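Local coordinates for amino acid adenylation domain-containing protein (Bacillus stratosphericus LAMA 585, PDB 6ULY) that probably activates a branched alpha-keto acid as its acyl adenylate, the substrate-selecting step of a nonribosomal depsipeptide synthetase module, at residues 501-507 against 538-544; 272-277 against 562-566; 124-130 against 149-155. The contacts are given in a common frame with arbitrary orientation. Residue numbers count along the deposited sequence, not the author numbering.

Contact 1: 501-507 against 538-544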
loop_
_atom_site.group_PDB
_atom_site.type_symbol
_atom_site.label_atom_id
_atom_site.label_comp_id
_atom_site.label_asym_id
_atom_site.label_seq_id
_atom_site.Cartn_x
_atom_site.Cartn_y
_atom_site.Cartn_z
ATOM N N ASP A 501 10.444 -10.669 6.479
ATOM C CA ASP A 501 10.358 -9.327 7.106
ATOM C C ASP A 501 11.753 -9.170 7.718
ATOM O O ASP A 501 11.976 -9.759 8.795
ATOM C CB ASP A 501 9.223 -9.247 8.130
ATOM C CG ASP A 501 7.936 -8.670 7.568
ATOM O OD1 ASP A 501 7.942 -8.266 6.388
ATOM O OD2 ASP A 501 6.938 -8.630 8.315
ATOM N N GLU A 502 12.658 -8.424 7.078
ATOM C CA GLU A 502 14.075 -8.359 7.515
ATOM C C GLU A 502 14.497 -6.940 7.894
ATOM O O GLU A 502 14.067 -5.974 7.234
ATOM C CB GLU A 502 14.987 -8.879 6.401
ATOM C CG GLU A 502 14.767 -10.343 6.064
ATOM C CD GLU A 502 15.734 -11.300 6.737
ATOM O OE1 GLU A 502 15.338 -12.452 6.999
ATOM O OE2 GLU A 502 16.883 -10.890 6.998
ATOM N N LEU A 503 15.321 -6.867 8.940
ATOM C CA LEU A 503 15.965 -5.634 9.472
ATOM C C LEU A 503 17.411 -5.587 8.954
ATOM O O LEU A 503 18.148 -6.577 9.144
ATOM C CB LEU A 503 15.893 -5.632 11.006
ATOM C CG LEU A 503 16.727 -6.687 11.735
ATOM C CD1 LEU A 503 18.077 -6.128 12.174
ATOM C CD2 LEU A 503 15.975 -7.239 12.936
ATOM N N ILE A 504 17.793 -4.499 8.237
ATOM C CA ILE A 504 19.147 -4.248 7.671
ATOM C C ILE A 504 19.909 -3.426 8.728
ATOM O O ILE A 504 19.461 -2.298 9.012
ATOM C CB ILE A 504 19.052 -3.495 6.330
ATOM C CG1 ILE A 504 17.717 -3.754 5.627
ATOM C CG2 ILE A 504 20.235 -3.834 5.436
ATOM C CD1 ILE A 504 17.433 -5.216 5.365
ATOM N N LEU A 505 21.001 -3.954 9.288
ATOM C CA LEU A 505 21.819 -3.344 10.366
ATOM C C LEU A 505 23.076 -2.722 9.734
ATOM O O LEU A 505 24.043 -3.457 9.451
ATOM C CB LEU A 505 22.130 -4.446 11.395
ATOM C CG LEU A 505 22.436 -4.007 12.829
ATOM C CD1 LEU A 505 23.819 -3.392 12.937
ATOM C CD2 LEU A 505 21.387 -3.050 13.356
ATOM N N PHE A 506 23.061 -1.409 9.494
ATOM C CA PHE A 506 24.276 -0.642 9.112
ATOM C C PHE A 506 25.175 -0.492 10.336
ATOM O O PHE A 506 24.675 -0.312 11.460
ATOM C CB PHE A 506 23.934 0.743 8.564
ATOM C CG PHE A 506 23.148 0.712 7.280
ATOM C CD1 PHE A 506 23.781 0.477 6.067
ATOM C CD2 PHE A 506 21.770 0.890 7.287
ATOM C CE1 PHE A 506 23.052 0.436 4.886
ATOM C CE2 PHE A 506 21.042 0.846 6.106
ATOM C CZ PHE A 506 21.685 0.626 4.907
ATOM N N PHE A 507 26.483 -0.551 10.134
ATOM C CA PHE A 507 27.427 -0.323 11.249
ATOM C C PHE A 507 28.730 0.279 10.718
ATOM O O PHE A 507 29.143 0.041 9.555
ATOM C CB PHE A 507 27.627 -1.612 12.055
ATOM C CG PHE A 507 28.393 -2.704 11.341
ATOM C CD1 PHE A 507 27.769 -3.517 10.403
ATOM C CD2 PHE A 507 29.743 -2.922 11.599
ATOM C CE1 PHE A 507 28.469 -4.519 9.745
ATOM C CE2 PHE A 507 30.445 -3.922 10.936
ATOM C CZ PHE A 507 29.805 -4.721 10.010
ATOM N N ARG A 538 17.290 -13.265 9.717
ATOM C CA ARG A 538 16.482 -12.015 9.762
ATOM C C ARG A 538 17.365 -10.765 9.874
ATOM O O ARG A 538 16.810 -9.657 9.738
ATOM C CB ARG A 538 15.496 -12.073 10.935
ATOM C CG ARG A 538 14.124 -12.617 10.563
ATOM C CD ARG A 538 13.464 -13.360 11.711
ATOM N NE ARG A 538 12.981 -14.675 11.314
ATOM C CZ ARG A 538 12.562 -15.609 12.160
ATOM N NH1 ARG A 538 12.564 -15.372 13.460
ATOM N NH2 ARG A 538 12.141 -16.774 11.703
ATOM N N ILE A 539 18.656 -10.927 10.169
ATOM C CA ILE A 539 19.597 -9.785 10.366
ATOM C C ILE A 539 20.621 -9.756 9.220
ATOM O O ILE A 539 21.263 -10.801 8.998
ATOM C CB ILE A 539 20.299 -9.897 11.735
ATOM C CG1 ILE A 539 19.291 -9.927 12.888
ATOM C CG2 ILE A 539 21.321 -8.785 11.910
ATOM C CD1 ILE A 539 19.391 -11.159 13.757
ATOM N N ILE A 540 20.781 -8.623 8.519
ATOM C CA ILE A 540 21.778 -8.453 7.422
ATOM C C ILE A 540 22.774 -7.381 7.878
ATOM O O ILE A 540 22.330 -6.239 8.106
ATOM C CB ILE A 540 21.083 -8.064 6.104
ATOM C CG1 ILE A 540 20.533 -9.287 5.366
ATOM C CG2 ILE A 540 22.017 -7.248 5.222
ATOM C CD1 ILE A 540 19.202 -9.050 4.692
ATOM N N PRO A 541 24.087 -7.673 8.022
ATOM C CA PRO A 541 25.051 -6.654 8.437
ATOM C C PRO A 541 25.694 -5.939 7.241
ATOM O O PRO A 541 26.280 -6.611 6.412
ATOM C CB PRO A 541 26.096 -7.499 9.171
ATOM C CG PRO A 541 26.149 -8.765 8.345
ATOM C CD PRO A 541 24.715 -8.996 7.909
ATOM N N VAL A 542 25.567 -4.611 7.180
ATOM C CA VAL A 542 26.154 -3.770 6.097
ATOM C C VAL A 542 27.162 -2.796 6.713
ATOM O O VAL A 542 26.761 -1.982 7.566
ATOM C CB VAL A 542 25.059 -3.020 5.316
ATOM C CG1 VAL A 542 25.639 -2.216 4.162
ATOM C CG2 VAL A 542 23.974 -3.963 4.821
ATOM N N GLN A 543 28.421 -2.890 6.278
ATOM C CA GLN A 543 29.527 -1.999 6.697
ATOM C C GLN A 543 29.384 -0.642 5.994
ATOM O O GLN A 543 28.957 -0.608 4.821
ATOM C CB GLN A 543 30.878 -2.659 6.419
ATOM C CG GLN A 543 31.231 -2.814 4.938
ATOM C CD GLN A 543 30.961 -4.196 4.385
ATOM O OE1 GLN A 543 30.058 -4.903 4.832
ATOM N NE2 GLN A 543 31.773 -4.609 3.418
ATOM N N LYS A 544 29.728 0.444 6.691
ATOM C CA LYS A 544 29.698 1.822 6.114
ATOM C C LYS A 544 30.992 2.589 6.441
ATOM O O LYS A 544 31.679 2.442 7.453
ATOM C CB LYS A 544 28.430 2.546 6.590
ATOM C CG LYS A 544 27.224 2.444 5.656
ATOM C CD LYS A 544 27.467 2.933 4.226
ATOM C CE LYS A 544 28.058 4.330 4.136
ATOM N NZ LYS A 544 28.849 4.532 2.899
#

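Contact 2: 272-277 against 562-566. With SO4 (sulfate ion), chain P.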
loop_
_atom_site.group_PDB
_atom_site.type_symbol
_atom_site.label_atom_id
_atom_site.label_comp_id
_atom_site.label_asym_id
_atom_site.label_seq_id
_atom_site.Cartn_x
_atom_site.Cartn_y
_atom_site.Cartn_z
ATOM N N ASN A 272 13.081 19.842 6.776
ATOM C CA ASN A 272 14.347 19.866 7.501
ATOM C C ASN A 272 15.547 19.700 6.571
ATOM O O ASN A 272 16.640 20.184 6.886
ATOM C CB ASN A 272 14.352 18.775 8.571
ATOM C CG ASN A 272 15.517 18.907 9.528
ATOM O OD1 ASN A 272 15.518 19.774 10.405
ATOM N ND2 ASN A 272 16.517 18.047 9.367
ATOM N N PHE A 273 15.368 19.027 5.429
ATOM C CA PHE A 273 16.503 18.769 4.546
ATOM C C PHE A 273 17.093 20.067 4.010
ATOM O O PHE A 273 18.313 20.177 3.832
ATOM C CB PHE A 273 16.085 17.854 3.386
ATOM C CG PHE A 273 15.293 18.550 2.306
ATOM C CD1 PHE A 273 13.915 18.457 2.274
ATOM C CD2 PHE A 273 15.929 19.281 1.312
ATOM C CE1 PHE A 273 13.184 19.092 1.286
ATOM C CE2 PHE A 273 15.202 19.918 0.326
ATOM C CZ PHE A 273 13.827 19.823 0.315
ATOM N N ALA A 274 16.244 21.059 3.734
ATOM C CA ALA A 274 16.743 22.323 3.207
ATOM C C ALA A 274 17.650 23.010 4.217
ATOM O O ALA A 274 18.682 23.581 3.849
ATOM C CB ALA A 274 15.576 23.231 2.823
ATOM N N PHE A 275 17.285 22.959 5.500
ATOM C CA PHE A 275 18.153 23.516 6.530
ATOM C C PHE A 275 19.483 22.779 6.565
ATOM O O PHE A 275 20.545 23.400 6.708
ATOM C CB PHE A 275 17.469 23.450 7.894
ATOM C CG PHE A 275 16.223 24.290 7.990
ATOM C CD1 PHE A 275 15.019 23.832 7.477
ATOM C CD2 PHE A 275 16.254 25.533 8.603
ATOM C CE1 PHE A 275 13.875 24.600 7.563
ATOM C CE2 PHE A 275 15.108 26.306 8.693
ATOM C CZ PHE A 275 13.918 25.837 8.174
ATOM N N ALA A 276 19.447 21.455 6.425
ATOM C CA ALA A 276 20.687 20.687 6.400
ATOM C C ALA A 276 21.502 20.999 5.153
ATOM O O ALA A 276 22.736 21.040 5.207
ATOM C CB ALA A 276 20.379 19.195 6.481
ATOM N N MET A 277 20.833 21.219 4.017
ATOM C CA MET A 277 21.554 21.573 2.799
ATOM C C MET A 277 22.318 22.878 2.982
ATOM O O MET A 277 23.483 22.984 2.582
ATOM C CB MET A 277 20.584 21.681 1.620
ATOM C CG MET A 277 20.054 20.352 1.116
ATOM S SD MET A 277 18.923 20.519 -0.286
ATOM C CE MET A 277 20.069 20.843 -1.619
ATOM N N THR A 562 20.060 13.010 8.539
ATOM C CA THR A 562 19.963 14.268 7.808
ATOM C C THR A 562 20.424 14.130 6.361
ATOM O O THR A 562 19.877 14.800 5.478
ATOM C CB THR A 562 20.776 15.346 8.535
ATOM O OG1 THR A 562 19.894 16.152 9.328
ATOM C CG2 THR A 562 21.546 16.234 7.560
ATOM N N ARG A 563 21.420 13.281 6.096
ATOM C CA ARG A 563 21.890 13.107 4.725
ATOM C C ARG A 563 20.848 12.394 3.871
ATOM O O ARG A 563 20.685 12.715 2.687
ATOM C CB ARG A 563 23.212 12.340 4.716
ATOM C CG ARG A 563 23.705 11.969 3.325
ATOM C CD ARG A 563 25.078 11.316 3.370
ATOM N NE ARG A 563 25.464 10.760 2.075
ATOM C CZ ARG A 563 25.894 11.482 1.043
ATOM N NH1 ARG A 563 25.987 12.802 1.143
ATOM N NH2 ARG A 563 26.225 10.883 -0.092
ATOM N N TRP A 564 20.134 11.423 4.449
ATOM C CA TRP A 564 19.104 10.720 3.692
ATOM C C TRP A 564 17.908 11.618 3.404
ATOM O O TRP A 564 17.264 11.472 2.359
ATOM C CB TRP A 564 18.667 9.461 4.442
ATOM C CG TRP A 564 19.709 8.380 4.444
ATOM C CD1 TRP A 564 20.966 8.450 3.914
ATOM C CD2 TRP A 564 19.581 7.064 4.997
ATOM N NE1 TRP A 564 21.629 7.263 4.105
ATOM C CE2 TRP A 564 20.802 6.394 4.768
ATOM C CE3 TRP A 564 18.556 6.388 5.666
ATOM C CZ2 TRP A 564 21.022 5.083 5.182
ATOM C CZ3 TRP A 564 18.777 5.086 6.075
ATOM C CH2 TRP A 564 20.001 4.448 5.834
ATOM N N GLN A 565 17.592 12.546 4.312
ATOM C CA GLN A 565 16.581 13.553 4.006
ATOM C C GLN A 565 16.966 14.355 2.768
ATOM O O GLN A 565 16.105 14.700 1.949
ATOM C CB GLN A 565 16.389 14.491 5.198
ATOM C CG GLN A 565 15.582 13.917 6.342
ATOM C CD GLN A 565 15.396 14.922 7.464
ATOM O OE1 GLN A 565 16.088 15.942 7.520
ATOM N NE2 GLN A 565 14.455 14.644 8.362
ATOM N N GLU A 566 18.259 14.665 2.618
ATOM C CA GLU A 566 18.709 15.443 1.468
ATOM C C GLU A 566 18.654 14.622 0.186
ATOM O O GLU A 566 18.351 15.156 -0.889
ATOM C CB GLU A 566 20.131 15.958 1.704
ATOM C CG GLU A 566 20.282 16.855 2.921
ATOM C CD GLU A 566 21.719 17.294 3.149
ATOM O OE1 GLU A 566 22.530 17.212 2.201
ATOM O OE2 GLU A 566 22.042 17.719 4.279
HETATM S S SO4 P . 11.571 11.766 7.804
HETATM O O1 SO4 P . 10.344 12.356 8.181
HETATM O O2 SO4 P . 11.421 10.363 7.848
HETATM O O3 SO4 P . 11.940 12.144 6.494
HETATM O O4 SO4 P . 12.604 12.128 8.695
#

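Contact 3: 124-130 against 149-155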
loop_
_atom_site.group_PDB
_atom_site.type_symbol
_atom_site.label_atom_id
_atom_site.label_comp_id
_atom_site.label_asym_id
_atom_site.label_seq_id
_atom_site.Cartn_x
_atom_site.Cartn_y
_atom_site.Cartn_z
ATOM N N PRO A 124 -9.808 14.532 -16.909
ATOM C CA PRO A 124 -9.964 15.987 -16.880
ATOM C C PRO A 124 -8.966 16.677 -17.796
ATOM O O PRO A 124 -7.899 16.154 -18.117
ATOM C CB PRO A 124 -9.695 16.344 -15.415
ATOM C CG PRO A 124 -8.758 15.273 -14.949
ATOM C CD PRO A 124 -9.152 14.021 -15.692
ATOM N N LEU A 125 -9.338 17.885 -18.212
ATOM C CA LEU A 125 -8.415 18.717 -18.964
ATOM C C LEU A 125 -7.133 18.898 -18.167
ATOM O O LEU A 125 -7.170 19.217 -16.975
ATOM C CB LEU A 125 -9.047 20.079 -19.265
ATOM C CG LEU A 125 -8.104 21.162 -19.805
ATOM C CD1 LEU A 125 -7.619 20.802 -21.200
ATOM C CD2 LEU A 125 -8.784 22.521 -19.801
ATOM N N ILE A 126 -6.001 18.694 -18.824
ATOM C CA ILE A 126 -4.706 18.962 -18.216
ATOM C C ILE A 126 -4.297 20.381 -18.580
ATOM O O ILE A 126 -4.297 20.761 -19.757
ATOM C CB ILE A 126 -3.651 17.940 -18.672
ATOM C CG1 ILE A 126 -4.100 16.514 -18.314
ATOM C CG2 ILE A 126 -2.307 18.262 -18.029
ATOM C CD1 ILE A 126 -3.181 15.422 -18.834
ATOM N N LEU A 127 -3.970 21.166 -17.562
ATOM C CA LEU A 127 -3.563 22.554 -17.705
ATOM C C LEU A 127 -2.091 22.651 -17.341
ATOM O O LEU A 127 -1.673 22.127 -16.301
ATOM C CB LEU A 127 -4.407 23.447 -16.797
ATOM C CG LEU A 127 -4.770 24.849 -17.268
ATOM C CD1 LEU A 127 -5.445 24.811 -18.625
ATOM C CD2 LEU A 127 -5.674 25.490 -16.233
ATOM N N THR A 128 -1.309 23.320 -18.186
ATOM C CA THR A 128 0.141 23.275 -18.057
ATOM C C THR A 128 0.742 24.555 -18.628
ATOM O O THR A 128 0.033 25.522 -18.920
ATOM C CB THR A 128 0.700 22.027 -18.755
ATOM O OG1 THR A 128 2.128 22.117 -18.835
ATOM C CG2 THR A 128 0.122 21.891 -20.155
ATOM N N ASP A 129 2.065 24.547 -18.775
ATOM C CA ASP A 129 2.853 25.646 -19.308
ATOM C C ASP A 129 3.169 25.436 -20.781
ATOM O O ASP A 129 3.098 24.324 -21.309
ATOM C CB ASP A 129 4.174 25.771 -18.551
ATOM C CG ASP A 129 3.982 26.192 -17.134
ATOM O OD1 ASP A 129 3.078 27.014 -16.892
ATOM O OD2 ASP A 129 4.732 25.704 -16.264
ATOM N N ASP A 130 3.571 26.526 -21.437
ATOM C CA ASP A 130 4.123 26.396 -22.779
ATOM C C ASP A 130 5.408 25.577 -22.763
ATOM O O ASP A 130 5.675 24.818 -23.701
ATOM C CB ASP A 130 4.375 27.780 -23.383
ATOM C CG ASP A 130 3.100 28.448 -23.879
ATOM O OD1 ASP A 130 2.266 27.764 -24.508
ATOM O OD2 ASP A 130 2.937 29.664 -23.649
ATOM N N ARG A 149 -6.526 15.675 -23.194
ATOM C CA ARG A 149 -6.774 17.054 -23.593
ATOM C C ARG A 149 -5.844 17.956 -22.798
ATOM O O ARG A 149 -5.818 17.888 -21.565
ATOM C CB ARG A 149 -8.234 17.454 -23.354
ATOM C CG ARG A 149 -9.219 16.834 -24.330
ATOM C CD ARG A 149 -10.653 17.062 -23.876
ATOM N NE ARG A 149 -11.628 16.459 -24.782
ATOM C CZ ARG A 149 -12.933 16.383 -24.538
ATOM N NH1 ARG A 149 -13.434 16.868 -23.409
ATOM N NH2 ARG A 149 -13.742 15.815 -25.423
ATOM N N VAL A 150 -5.082 18.791 -23.503
ATOM C CA VAL A 150 -4.092 19.662 -22.886
ATOM C C VAL A 150 -4.304 21.087 -23.379
ATOM O O VAL A 150 -4.794 21.316 -24.490
ATOM C CB VAL A 150 -2.652 19.194 -23.192
ATOM C CG1 VAL A 150 -1.661 19.861 -22.247
ATOM C CG2 VAL A 150 -2.554 17.675 -23.107
ATOM N N ALA A 151 -3.929 22.050 -22.539
ATOM C CA ALA A 151 -4.040 23.457 -22.888
ATOM C C ALA A 151 -3.065 24.245 -22.028
ATOM O O ALA A 151 -2.939 23.984 -20.829
ATOM C CB ALA A 151 -5.470 23.973 -22.691
ATOM N N ALA A 152 -2.372 25.195 -22.649
ATOM C CA ALA A 152 -1.414 26.032 -21.947
ATOM C C ALA A 152 -2.105 27.267 -21.382
ATOM O O ALA A 152 -3.114 27.739 -21.913
ATOM C CB ALA A 152 -0.277 26.453 -22.877
ATOM N N VAL A 153 -1.535 27.792 -20.297
ATOM C CA VAL A 153 -2.124 28.929 -19.600
ATOM C C VAL A 153 -1.706 30.255 -20.229
ATOM O O VAL A 153 -2.535 31.155 -20.389
ATOM C CB VAL A 153 -1.744 28.865 -18.109
ATOM C CG1 VAL A 153 -1.955 30.213 -17.440
ATOM C CG2 VAL A 153 -2.554 27.787 -17.404
ATOM N N GLU A 154 -0.427 30.414 -20.572
ATOM C CA GLU A 154 0.049 31.682 -21.129
ATOM C C GLU A 154 -0.803 32.173 -22.292
ATOM O O GLU A 154 -1.206 33.346 -22.279
ATOM C CB GLU A 154 1.518 31.547 -21.551
ATOM C CG GLU A 154 2.497 31.393 -20.393
ATOM C CD GLU A 154 2.720 29.938 -19.997
ATOM O OE1 GLU A 154 1.877 29.088 -20.346
ATOM O OE2 GLU A 154 3.747 29.647 -19.345
ATOM N N PRO A 155 -1.127 31.359 -23.296
ATOM C CA PRO A 155 -2.053 31.823 -24.341
ATOM C C PRO A 155 -3.346 32.417 -23.801
ATOM O O PRO A 155 -3.898 33.341 -24.412
ATOM C CB PRO A 155 -2.325 30.548 -25.152
ATOM C CG PRO A 155 -1.137 29.683 -24.917
ATOM C CD PRO A 155 -0.697 29.966 -23.514
HETATM O O HOH W 1 -7.390 14.982 -20.438
#

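Contact 1: 501-507 against 538-544
Strands 502-507 and 539-543 run parallel, with axes 4.8 Å apart and 28° between their directions. Six backbone hydrogen bonds join the two segments. Leu503 N donates to Arg538 O (3.3 Å), and Ile540 N reaches Leu503 O in a weak, long bond (3.4 Å). The ladder then tightens. Leu505 N donates to Ile540 O at 2.9 Å, Val542 N to Leu505 O at 3.0 Å, Phe507 N to Val542 O at 3.0 Å and Lys544 N to Phe507 O at 3.0 Å. Thus Leu503, Leu505 and Phe507 each use both N and O here, while Ile504 and Phe506 bond to Ala489 and Phe487 on the other neighbouring strand. Pro541 has no amide hydrogen but still fits. Its CA makes a CA-H...O contact to Leu505 O (3.5 Å). The Glu502 carboxylate gains no bond from Arg538: OE2 lies 3.0 Å from Arg538 O, acceptor against acceptor. Ile504 CG2 packs on Val542 CG2 (3.8 Å), on the face where the second subunit also packs. The opposite face, with Phe507 and Ile539, carries helix 514-532. This is a beta-alpha-beta unit in the small C-terminal subdomain found in adenylating enzymes of the ANL superfamily.

Contact 2: 272-277 against 562-566
The side-chain amide of Gln565 is shared between a helix and an anion. Its OE1 accepts a hydrogen bond from Asn272 ND2 (2.8 Å, 167°). Its NE2 donates to O4 of a sulfate ion (3.1 Å), probably from the crystallisation liquor, and also bonds to Ala304 O. The sulfate is held by Ala304 N as well. The two helix segments cross steeply, at -106°, with axes 8.5 Å apart. Segment 272-277 belongs to the large AMP-binding part of the fold, and segment 562-566 to the C-terminal helix 560-570. Small groups allow the approach. Ala276 CB lies 3.4 Å from Thr562 CG2 and 3.1 Å from Glu566 OE2. Phe273 CB rests 3.5 Å from Gln565 O, and Met277 CG packs 3.9 Å from Glu566 CG. Thr562 sends its hydroxyl outside the pair, to Thr309. Asn272 OD1 is likewise taken, by Asn300 ND2. The Asn272-Gln565 bond is the sole hydrogen bond between the segments. Around it the Glu566 carboxylate presses on the Ala276 methyl and the Gln565 carbonyl on Phe273 CB, beside the carbon-to-carbon contacts. Both amides are held by partners at each end, so their orientation is well defined. The chemistry therefore implies a directed polar link between the helices, with Gln565 about 7 Å from the bound keto acyl adenylate.

Contact 3: 124-130 against 149-155
Here a beta-alpha-beta connection closes at the edge of a mixed sheet in the AMP-binding region. Strands 125-128 and 150-152 lie parallel, with the axes of these short strands 4.9 Å apart at closest approach and 27° between their directions. Helices 130-137 and 139-142 lie between them in the chain. Strand 150-152 is the outermost strand of this sheet within the chain. Asp130, Thr128 and Arg149 lose the most surface to the contact. Thr128 sits in the ladder. Its N donates to Ala151 O (3.2 Å), and its O accepts from Val153 N (3.1 Å). Thr128 CG2 presses on Val150 CG1 at 3.4 Å, on the face covered by helix 130-137. On the other face, Leu127 CG meets Val153 CG2 (3.7 Å) beneath helix 78-91. Asp130 lies just past the strand. Its N donates to Glu154 OE1 (3.3 Å), while its carboxylate lies against carbon: OD1 is 3.3 Å from Ala152 CB, and OD2 is 3.6 Å from Pro155 CD. The acidic groups are crowded, with Asp130 OD2 only 3.5 Å from Glu154 OE1. Asp129 OD2, by contrast, is satisfied by the backbone amides of Ser76 and Ser77. Arg149 begins the ladder through its backbone. Its O accepts from Ile126 N (2.9 Å), and Leu125 CD1 comes within 3.4 Å of the same O. At this end a water extends the pairing: it is hydrogen-bonded to Arg149 N at 3.0 Å and to Pro124 O at 2.6 Å.

Contacts 1 and 2 are neighbours, with centres 23 Å apart. They touch where Phe506 CE2 meets Trp564 CH2 at 3.8 Å. In the chain, strand 539-543 is followed by helix 560-570, and contact 1 is nested inside the long loop that contact 2 closes. Contact 2 thus joins the C-terminal region to the large AMP-binding part. It is also beside the active site, since the Gln565 side chain is about 7 Å from the keto acyl adenylate. Contact 3 stands apart. Its centre is 34 Å from that of contact 2 and 48 Å from that of contact 1, with nearest atoms about 20 Å and 36 Å away. It closes earlier in the chain.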